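Local coordinates for nudix Hydrolase, RenU (Mycolicibacterium smegmatis, PDB 6UUF), which probably hydrolyses nucleoside diphosphates linked to another group, perhaps including NADH, as a magnesium-dependent member of the Nudix hydrolase family, at residues 9-20 / 97-105; 48-56 / 139-147. The protein carries 3 engineered substitutions. All coordinates share one frame; numbering follows the deposited sequence.

Contact 1. Residues 9-20 / 97-105; sequences VMSENGARFWGR and VAGIGGTQW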
loop_
_atom_site.group_PDB
_atom_site.type_symbol
_atom_site.label_atom_id
_atom_site.label_comp_id
_atom_site.label_asym_id
_atom_site.label_seq_id
_atom_site.Cartn_x
_atom_site.Cartn_y
_atom_site.Cartn_z
ATOM N N VAL A 9 8.418 11.272 -13.325
ATOM C CA VAL A 9 9.572 11.911 -12.708
ATOM C C VAL A 9 10.817 11.101 -13.072
ATOM O O VAL A 9 10.824 9.857 -12.947
ATOM C CB VAL A 9 9.382 11.969 -11.201
ATOM C CG1 VAL A 9 10.621 12.569 -10.498
ATOM C CG2 VAL A 9 8.098 12.747 -10.895
ATOM N N MET A 10 11.852 11.780 -13.542
ATOM C CA MET A 10 13.143 11.131 -13.831
ATOM C C MET A 10 14.119 11.248 -12.653
ATOM O O MET A 10 14.439 12.344 -12.236
ATOM C CB MET A 10 13.807 11.771 -15.064
ATOM C CG MET A 10 15.130 11.082 -15.476
ATOM S SD MET A 10 14.984 9.393 -16.083
ATOM C CE MET A 10 13.516 9.570 -17.118
ATOM N N SER A 11 14.641 10.133 -12.175
ATOM C CA SER A 11 15.629 10.181 -11.081
ATOM C C SER A 11 16.990 10.720 -11.494
ATOM O O SER A 11 17.341 10.733 -12.682
ATOM C CB SER A 11 15.847 8.794 -10.468
ATOM O OG SER A 11 16.565 7.906 -11.316
ATOM N N GLU A 12 17.762 11.103 -10.483
ATOM C CA GLU A 12 19.198 11.323 -10.622
ATOM C C GLU A 12 19.916 10.147 -11.284
ATOM O O GLU A 12 20.674 10.363 -12.202
ATOM C CB GLU A 12 19.830 11.621 -9.262
ATOM C CG GLU A 12 19.482 13.001 -8.713
ATOM C CD GLU A 12 20.207 13.322 -7.413
ATOM O OE1 GLU A 12 20.720 12.381 -6.757
ATOM O OE2 GLU A 12 20.252 14.519 -7.037
ATOM N N ASN A 13 19.650 8.913 -10.867
ATOM C CA ASN A 13 20.273 7.739 -11.518
ATOM C C ASN A 13 19.666 7.321 -12.875
ATOM O O ASN A 13 20.026 6.269 -13.418
ATOM C CB ASN A 13 20.322 6.551 -10.539
ATOM C CG ASN A 13 21.339 6.766 -9.417
ATOM O OD1 ASN A 13 22.013 7.804 -9.356
ATOM N ND2 ASN A 13 21.458 5.785 -8.526
ATOM N N GLY A 14 18.754 8.141 -13.409
ATOM C CA GLY A 14 18.199 7.983 -14.756
ATOM C C GLY A 14 17.153 6.895 -14.949
ATOM O O GLY A 14 17.116 6.284 -15.995
ATOM N N ALA A 15 16.318 6.629 -13.952
ATOM C CA ALA A 15 15.115 5.805 -14.157
ATOM C C ALA A 15 13.869 6.677 -13.969
ATOM O O ALA A 15 13.859 7.611 -13.152
ATOM C CB ALA A 15 15.085 4.628 -13.201
ATOM N N ARG A 16 12.822 6.372 -14.720
ATOM C CA ARG A 16 11.609 7.184 -14.638
ATOM C C ARG A 16 10.680 6.533 -13.649
ATOM O O ARG A 16 10.684 5.339 -13.574
ATOM C CB ARG A 16 10.927 7.346 -15.995
ATOM C CG ARG A 16 10.336 6.095 -16.580
ATOM C CD ARG A 16 9.707 6.444 -17.923
ATOM N NE ARG A 16 10.663 6.656 -19.014
ATOM C CZ ARG A 16 10.331 7.162 -20.201
ATOM N NH1 ARG A 16 9.088 7.573 -20.446
ATOM N NH2 ARG A 16 11.237 7.281 -21.150
ATOM N N PHE A 17 9.887 7.349 -12.939
ATOM C CA PHE A 17 8.887 6.931 -11.973
ATOM C C PHE A 17 7.577 7.568 -12.346
ATOM O O PHE A 17 7.542 8.763 -12.653
ATOM C CB PHE A 17 9.267 7.461 -10.623
ATOM C CG PHE A 17 10.487 6.823 -10.052
ATOM C CD1 PHE A 17 11.767 7.196 -10.481
ATOM C CD2 PHE A 17 10.372 5.823 -9.107
ATOM C CE1 PHE A 17 12.910 6.561 -9.988
ATOM C CE2 PHE A 17 11.519 5.216 -8.578
ATOM C CZ PHE A 17 12.793 5.570 -9.040
ATOM N N TRP A 18 6.499 6.808 -12.279
ATOM C CA TRP A 18 5.208 7.330 -12.606
ATOM C C TRP A 18 4.557 8.133 -11.481
ATOM O O TRP A 18 4.447 7.658 -10.336
ATOM C CB TRP A 18 4.260 6.219 -12.957
ATOM C CG TRP A 18 2.978 6.805 -13.386
ATOM C CD1 TRP A 18 1.822 6.843 -12.683
ATOM C CD2 TRP A 18 2.744 7.499 -14.601
ATOM N NE1 TRP A 18 0.864 7.490 -13.400
ATOM C CE2 TRP A 18 1.403 7.918 -14.582
ATOM C CE3 TRP A 18 3.539 7.807 -15.708
ATOM C CZ2 TRP A 18 0.821 8.592 -15.639
ATOM C CZ3 TRP A 18 2.990 8.499 -16.734
ATOM C CH2 TRP A 18 1.627 8.892 -16.703
ATOM N N GLY A 19 4.089 9.332 -11.818
ATOM C CA GLY A 19 3.257 10.104 -10.909
ATOM C C GLY A 19 4.022 11.250 -10.283
ATOM O O GLY A 19 4.839 11.078 -9.360
ATOM N N ARG A 20 3.745 12.432 -10.790
ATOM C CA ARG A 20 4.412 13.630 -10.327
ATOM C C ARG A 20 4.370 13.884 -8.833
ATOM O O ARG A 20 5.324 14.409 -8.262
ATOM C CB ARG A 20 3.855 14.815 -11.090
ATOM C CG ARG A 20 4.385 14.788 -12.513
ATOM C CD ARG A 20 4.377 16.127 -13.187
ATOM N NE ARG A 20 5.352 16.147 -14.279
ATOM C CZ ARG A 20 6.586 16.667 -14.239
ATOM N NH1 ARG A 20 7.327 16.601 -15.337
ATOM N NH2 ARG A 20 7.089 17.273 -13.157
ATOM N N VAL A 97 13.038 9.380 -3.720
ATOM C CA VAL A 97 13.984 9.404 -4.830
ATOM C C VAL A 97 14.236 10.825 -5.200
ATOM O O VAL A 97 13.289 11.569 -5.430
ATOM C CB VAL A 97 13.489 8.630 -6.073
ATOM C CG1 VAL A 97 14.481 8.736 -7.201
ATOM C CG2 VAL A 97 13.340 7.157 -5.739
ATOM N N ALA A 98 15.521 11.184 -5.229
ATOM C CA ALA A 98 15.978 12.437 -5.780
ATOM C C ALA A 98 15.718 12.415 -7.292
ATOM O O ALA A 98 16.310 11.599 -7.996
ATOM C CB ALA A 98 17.464 12.637 -5.493
ATOM N N GLY A 99 14.796 13.267 -7.752
ATOM C CA GLY A 99 14.537 13.484 -9.167
ATOM C C GLY A 99 15.452 14.555 -9.773
ATOM O O GLY A 99 16.111 15.313 -9.049
ATOM N N ILE A 100 15.488 14.619 -11.103
ATOM C CA ILE A 100 16.282 15.631 -11.821
ATOM C C ILE A 100 15.567 16.967 -11.714
ATOM O O ILE A 100 14.344 17.049 -11.882
ATOM C CB ILE A 100 16.507 15.267 -13.316
ATOM C CG1 ILE A 100 17.449 14.069 -13.427
ATOM C CG2 ILE A 100 17.100 16.436 -14.088
ATOM C CD1 ILE A 100 17.479 13.412 -14.792
ATOM N N GLY A 101 16.349 18.006 -11.434
ATOM C CA GLY A 101 15.845 19.377 -11.428
ATOM C C GLY A 101 15.046 19.714 -10.193
ATOM O O GLY A 101 13.944 20.278 -10.290
ATOM N N GLY A 102 15.601 19.340 -9.035
ATOM C CA GLY A 102 14.987 19.605 -7.742
ATOM C C GLY A 102 13.894 18.636 -7.335
ATOM O O GLY A 102 13.673 18.447 -6.136
ATOM N N THR A 103 13.230 18.000 -8.313
ATOM C CA THR A 103 11.973 17.293 -8.063
ATOM C C THR A 103 12.165 15.970 -7.320
ATOM O O THR A 103 13.279 15.465 -7.156
ATOM C CB THR A 103 11.126 17.124 -9.348
ATOM O OG1 THR A 103 11.915 16.556 -10.402
ATOM C CG2 THR A 103 10.575 18.485 -9.786
ATOM N N GLN A 104 11.057 15.456 -6.819
ATOM C CA GLN A 104 11.074 14.323 -5.917
ATOM C C GLN A 104 9.994 13.316 -6.270
ATOM O O GLN A 104 8.952 13.646 -6.867
ATOM C CB GLN A 104 10.850 14.802 -4.492
ATOM C CG GLN A 104 11.291 13.791 -3.456
ATOM C CD GLN A 104 11.591 14.447 -2.135
ATOM O OE1 GLN A 104 10.737 15.130 -1.584
ATOM N NE2 GLN A 104 12.808 14.262 -1.625
ATOM N N TRP A 105 10.260 12.077 -5.916
ATOM C CA TRP A 105 9.258 11.062 -6.008
ATOM C C TRP A 105 9.267 10.315 -4.694
ATOM O O TRP A 105 10.318 9.940 -4.193
ATOM C CB TRP A 105 9.573 10.102 -7.149
ATOM C CG TRP A 105 8.447 9.235 -7.456
ATOM C CD1 TRP A 105 7.408 9.518 -8.286
ATOM C CD2 TRP A 105 8.186 7.962 -6.903
ATOM N NE1 TRP A 105 6.541 8.457 -8.347
ATOM C CE2 TRP A 105 6.999 7.485 -7.497
ATOM C CE3 TRP A 105 8.868 7.142 -6.005
ATOM C CZ2 TRP A 105 6.467 6.258 -7.195
ATOM C CZ3 TRP A 105 8.344 5.931 -5.705
ATOM C CH2 TRP A 105 7.137 5.490 -6.300
HETATM O O HOH W 1 6.571 14.046 -5.833
#

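Contact 2. Residues 48-56 / 139-147; sequences SHQGGTWAL and DLPLHPGFA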
loop_
_atom_site.group_PDB
_atom_site.type_symbol
_atom_site.label_atom_id
_atom_site.label_comp_id
_atom_site.label_asym_id
_atom_site.label_seq_id
_atom_site.Cartn_x
_atom_site.Cartn_y
_atom_site.Cartn_z
ATOM N N SER A 48 0.278 -6.168 -15.300
ATOM C CA SER A 48 0.593 -4.923 -14.564
ATOM C C SER A 48 2.055 -4.888 -14.086
ATOM O O SER A 48 2.791 -5.915 -14.159
ATOM C CB SER A 48 -0.370 -4.707 -13.374
ATOM O OG SER A 48 -0.083 -5.563 -12.265
ATOM N N HIS A 49 2.448 -3.701 -13.604
ATOM C CA HIS A 49 3.808 -3.430 -13.071
ATOM C C HIS A 49 4.163 -4.423 -11.961
ATOM O O HIS A 49 3.522 -4.465 -10.894
ATOM C CB HIS A 49 3.938 -1.967 -12.561
ATOM C CG HIS A 49 5.339 -1.550 -12.212
ATOM N ND1 HIS A 49 5.853 -1.655 -10.933
ATOM C CD2 HIS A 49 6.322 -0.996 -12.968
ATOM C CE1 HIS A 49 7.098 -1.209 -10.926
ATOM N NE2 HIS A 49 7.409 -0.811 -12.149
ATOM N N GLN A 50 5.177 -5.238 -12.239
ATOM C CA GLN A 50 5.653 -6.246 -11.316
ATOM C C GLN A 50 4.548 -7.301 -11.041
ATOM O O GLN A 50 4.335 -7.726 -9.902
ATOM C CB GLN A 50 6.172 -5.558 -10.039
ATOM C CG GLN A 50 7.480 -6.117 -9.524
ATOM C CD GLN A 50 8.676 -5.580 -10.274
ATOM O OE1 GLN A 50 9.162 -4.484 -9.989
ATOM N NE2 GLN A 50 9.165 -6.351 -11.228
ATOM N N GLY A 51 3.850 -7.704 -12.108
ATOM C CA GLY A 51 2.862 -8.789 -12.056
ATOM C C GLY A 51 3.489 -10.117 -11.645
ATOM O O GLY A 51 4.612 -10.421 -12.055
ATOM N N GLY A 52 2.766 -10.895 -10.832
ATOM C CA GLY A 52 3.306 -12.106 -10.186
ATOM C C GLY A 52 3.755 -11.905 -8.734
ATOM O O GLY A 52 4.028 -12.871 -8.019
ATOM N N THR A 53 3.839 -10.660 -8.276
ATOM C CA THR A 53 4.271 -10.409 -6.891
ATOM C C THR A 53 3.147 -9.812 -6.088
ATOM O O THR A 53 2.135 -9.396 -6.639
ATOM C CB THR A 53 5.482 -9.476 -6.839
ATOM O OG1 THR A 53 5.112 -8.212 -7.401
ATOM C CG2 THR A 53 6.680 -10.087 -7.605
ATOM N N TRP A 54 3.371 -9.752 -4.781
ATOM C CA TRP A 54 2.402 -9.229 -3.810
ATOM C C TRP A 54 2.839 -7.866 -3.317
ATOM O O TRP A 54 4.023 -7.643 -3.059
ATOM C CB TRP A 54 2.288 -10.181 -2.611
ATOM C CG TRP A 54 1.712 -11.503 -2.946
ATOM C CD1 TRP A 54 2.380 -12.601 -3.439
ATOM C CD2 TRP A 54 0.341 -11.865 -2.871
ATOM N NE1 TRP A 54 1.494 -13.629 -3.635
ATOM C CE2 TRP A 54 0.239 -13.206 -3.293
ATOM C CE3 TRP A 54 -0.818 -11.185 -2.483
ATOM C CZ2 TRP A 54 -0.975 -13.889 -3.330
ATOM C CZ3 TRP A 54 -2.032 -11.865 -2.496
ATOM C CH2 TRP A 54 -2.105 -13.208 -2.920
ATOM N N ALA A 55 1.893 -6.958 -3.172
ATOM C CA ALA A 55 2.215 -5.599 -2.644
ATOM C C ALA A 55 0.945 -5.016 -2.085
ATOM O O ALA A 55 -0.034 -5.764 -1.913
ATOM C CB ALA A 55 2.814 -4.718 -3.729
ATOM N N LEU A 56 0.958 -3.721 -1.759
ATOM C CA LEU A 56 -0.224 -3.075 -1.191
ATOM C C LEU A 56 -1.038 -2.543 -2.341
ATOM O O LEU A 56 -0.456 -2.151 -3.341
ATOM C CB LEU A 56 0.169 -1.963 -0.282
ATOM C CG LEU A 56 1.209 -2.334 0.792
ATOM C CD1 LEU A 56 1.650 -1.083 1.523
ATOM C CD2 LEU A 56 0.652 -3.356 1.767
ATOM N N ASP A 139 6.953 -14.484 3.753
ATOM C CA ASP A 139 7.020 -15.776 3.047
ATOM C C ASP A 139 6.651 -15.662 1.594
ATOM O O ASP A 139 7.087 -16.477 0.801
ATOM C CB ASP A 139 6.096 -16.816 3.671
ATOM C CG ASP A 139 6.388 -17.093 5.166
ATOM O OD1 ASP A 139 7.532 -16.901 5.656
ATOM O OD2 ASP A 139 5.426 -17.494 5.846
ATOM N N LEU A 140 5.868 -14.646 1.226
ATOM C CA LEU A 140 5.374 -14.503 -0.140
ATOM C C LEU A 140 6.394 -13.852 -1.055
ATOM O O LEU A 140 7.271 -13.155 -0.582
ATOM C CB LEU A 140 4.091 -13.669 -0.145
ATOM C CG LEU A 140 2.943 -14.303 0.646
ATOM C CD1 LEU A 140 1.843 -13.277 0.787
ATOM C CD2 LEU A 140 2.393 -15.533 -0.041
ATOM N N PRO A 141 6.257 -14.076 -2.377
ATOM C CA PRO A 141 7.046 -13.343 -3.369
ATOM C C PRO A 141 6.566 -11.909 -3.435
ATOM O O PRO A 141 5.499 -11.633 -3.977
ATOM C CB PRO A 141 6.769 -14.107 -4.686
ATOM C CG PRO A 141 5.431 -14.745 -4.488
ATOM C CD PRO A 141 5.248 -14.968 -3.017
ATOM N N LEU A 142 7.306 -11.018 -2.802
ATOM C CA LEU A 142 6.865 -9.645 -2.614
ATOM C C LEU A 142 7.382 -8.764 -3.730
ATOM O O LEU A 142 8.470 -8.995 -4.282
ATOM C CB LEU A 142 7.349 -9.092 -1.263
ATOM C CG LEU A 142 6.784 -9.739 0.006
ATOM C CD1 LEU A 142 7.312 -9.049 1.259
ATOM C CD2 LEU A 142 5.261 -9.755 0.003
ATOM N N HIS A 143 6.606 -7.730 -4.047
ATOM C CA HIS A 143 7.107 -6.644 -4.884
ATOM C C HIS A 143 8.453 -6.157 -4.265
ATOM O O HIS A 143 8.511 -5.906 -3.070
ATOM C CB HIS A 143 6.075 -5.514 -4.918
ATOM C CG HIS A 143 6.474 -4.380 -5.804
ATOM N ND1 HIS A 143 7.479 -3.502 -5.474
ATOM C CD2 HIS A 143 6.046 -4.013 -7.032
ATOM C CE1 HIS A 143 7.641 -2.627 -6.445
ATOM N NE2 HIS A 143 6.790 -2.922 -7.410
ATOM N N PRO A 144 9.535 -6.070 -5.049
ATOM C CA PRO A 144 10.855 -5.797 -4.430
ATOM C C PRO A 144 10.960 -4.488 -3.666
ATOM O O PRO A 144 11.788 -4.400 -2.783
ATOM C CB PRO A 144 11.824 -5.765 -5.624
ATOM C CG PRO A 144 10.966 -5.675 -6.845
ATOM C CD PRO A 144 9.667 -6.366 -6.487
ATOM N N GLY A 145 10.211 -3.459 -4.086
ATOM C CA GLY A 145 10.034 -2.193 -3.325
ATOM C C GLY A 145 9.368 -2.358 -1.966
ATOM O O GLY A 145 9.857 -1.899 -0.939
ATOM N N PHE A 146 8.259 -3.074 -1.964
ATOM C CA PHE A 146 7.595 -3.438 -0.738
ATOM C C PHE A 146 8.482 -4.291 0.183
ATOM O O PHE A 146 8.614 -4.003 1.353
ATOM C CB PHE A 146 6.326 -4.194 -1.083
ATOM C CG PHE A 146 5.524 -4.544 0.076
ATOM C CD1 PHE A 146 5.145 -3.569 0.993
ATOM C CD2 PHE A 146 5.125 -5.856 0.279
ATOM C CE1 PHE A 146 4.350 -3.887 2.073
ATOM C CE2 PHE A 146 4.321 -6.186 1.377
ATOM C CZ PHE A 146 3.940 -5.205 2.283
ATOM N N ALA A 147 9.105 -5.318 -0.359
ATOM C CA ALA A 147 9.932 -6.206 0.464
ATOM C C ALA A 147 11.078 -5.450 1.128
ATOM O O ALA A 147 11.459 -5.782 2.226
ATOM C CB ALA A 147 10.485 -7.368 -0.353
#

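Contact 1. Residues 9-20 / 97-105
Ser11 and Gly99 form a single antiparallel bridge, a non-hydrogen-bonded pair framed by two backbone bonds: Ile100 N to Met10 O at 2.7 Å, arriving almost along the carbonyl axis, and the straighter Glu12 N to Ala98 O at 2.9 Å (172° at the hydrogen). Through this pairing the N-terminal hairpin of strands 8-10 and 16-18 docks beside the end of the hairpin made by strands 87-98 and 104-113. Aromatic packing then widens the joint. Trp105 carries its indole trans to its own backbone N (chi1 -168°), which turns the ring toward strand 16-18. Its five-membered ring receives the CB of Phe17 squarely over one face, 3.6 Å from the centroid, a CH-pi contact, while its rim NE1 donates to Trp18 O at 3.0 Å. That oxygen lies near the indole plane, yet the donor sits well above the carbonyl plane. Beyond CB, the Phe17 ring meets the six-membered indole ring obliquely and sets its CZ 3.7 Å from Val97 CG2. The other Val97 methyl, CG1, rests 3.5 Å from Ser11 CB; Ser11 OG meanwhile accepts from Ala15 N and ties down the type I turn between the strands. Toward solvent, Glu12 lays its carboxylate end against the methyl of Ala98, and one water donates to both Arg20 O and Gln104 O. An alanine in place of Trp105, lacking NE1 and the indole face, would probably leave Trp18 O without this bond and open a gap beside Phe17, freeing its ring to turn. The chemistry thus divides the work: backbone bonds fix the register at the turn end, whereas one indole joins strand 16-18 through apolar contact and the NE1 bond.

Contact 2. Residues 48-56 / 139-147
Trp54 pairs with Leu142 in a single parallel bridge, by which a strand of the Nudix fold takes hold of the chain leading into helix 144-158. Both polar groups of the Trp54 backbone are used: its N donates to Pro141 O at 3.0 Å, and its O accepts from His143 N at 2.8 Å along a practically straight bond (178°). The Trp54 side chain extends the grip. Leu140 CD1 stands over one face of the indole, 4.1 Å from the five-membered ring centroid, and Pro141 runs alongside with CD 3.7 Å from Trp54 CD1. One residue further on, Ala55 CB touches His143 CB at 3.6 Å. Deeper still, Leu56 crosses Phe146 at roughly a right angle, its CG 3.7 Å from Phe146 CE1. On the loop side, Gln50 CB meets His143 CD2 at 3.4 Å, although Gln50 is poorly ordered; Thr53 OG1 bonds back to Gln50 O and closes the turn that brings this loop round. In the next shell, strand 37-44 lies alongside, with His43 meeting the Trp54 ring and Leu41 touching both Trp54 and Leu56, while Trp150 further along the helix meets the Phe146 ring. His143 occupies the N-cap position of that helix. With CG trans to the backbone N (chi1 -177°), its imidazole folds back beside Pro144, whose CD lies over one ring face, and His143 ND1 accepts a weak capping bond from Gly145 N at 3.1 Å.

Contact 1 and contact 2 illustrate two ways of fastening peripheral chain to one mixed sheet. Their centres lie 22 Å apart and their nearest atoms about 7 Å, so they do not touch; along the chain their segments alternate. Contact 1 sits farther out, its centre 20 Å from that of the chain. Contact 2, at 11 Å, ties the start of helix 144-158 to strand 54-60, which leads into the Nudix sequence motif and helix 67-79. In this family glutamates of that motif bind magnesium; here three of those positions are alanines, consistent with the engineered substitutions, so contact 2 relates to the catalytic region through chain connection.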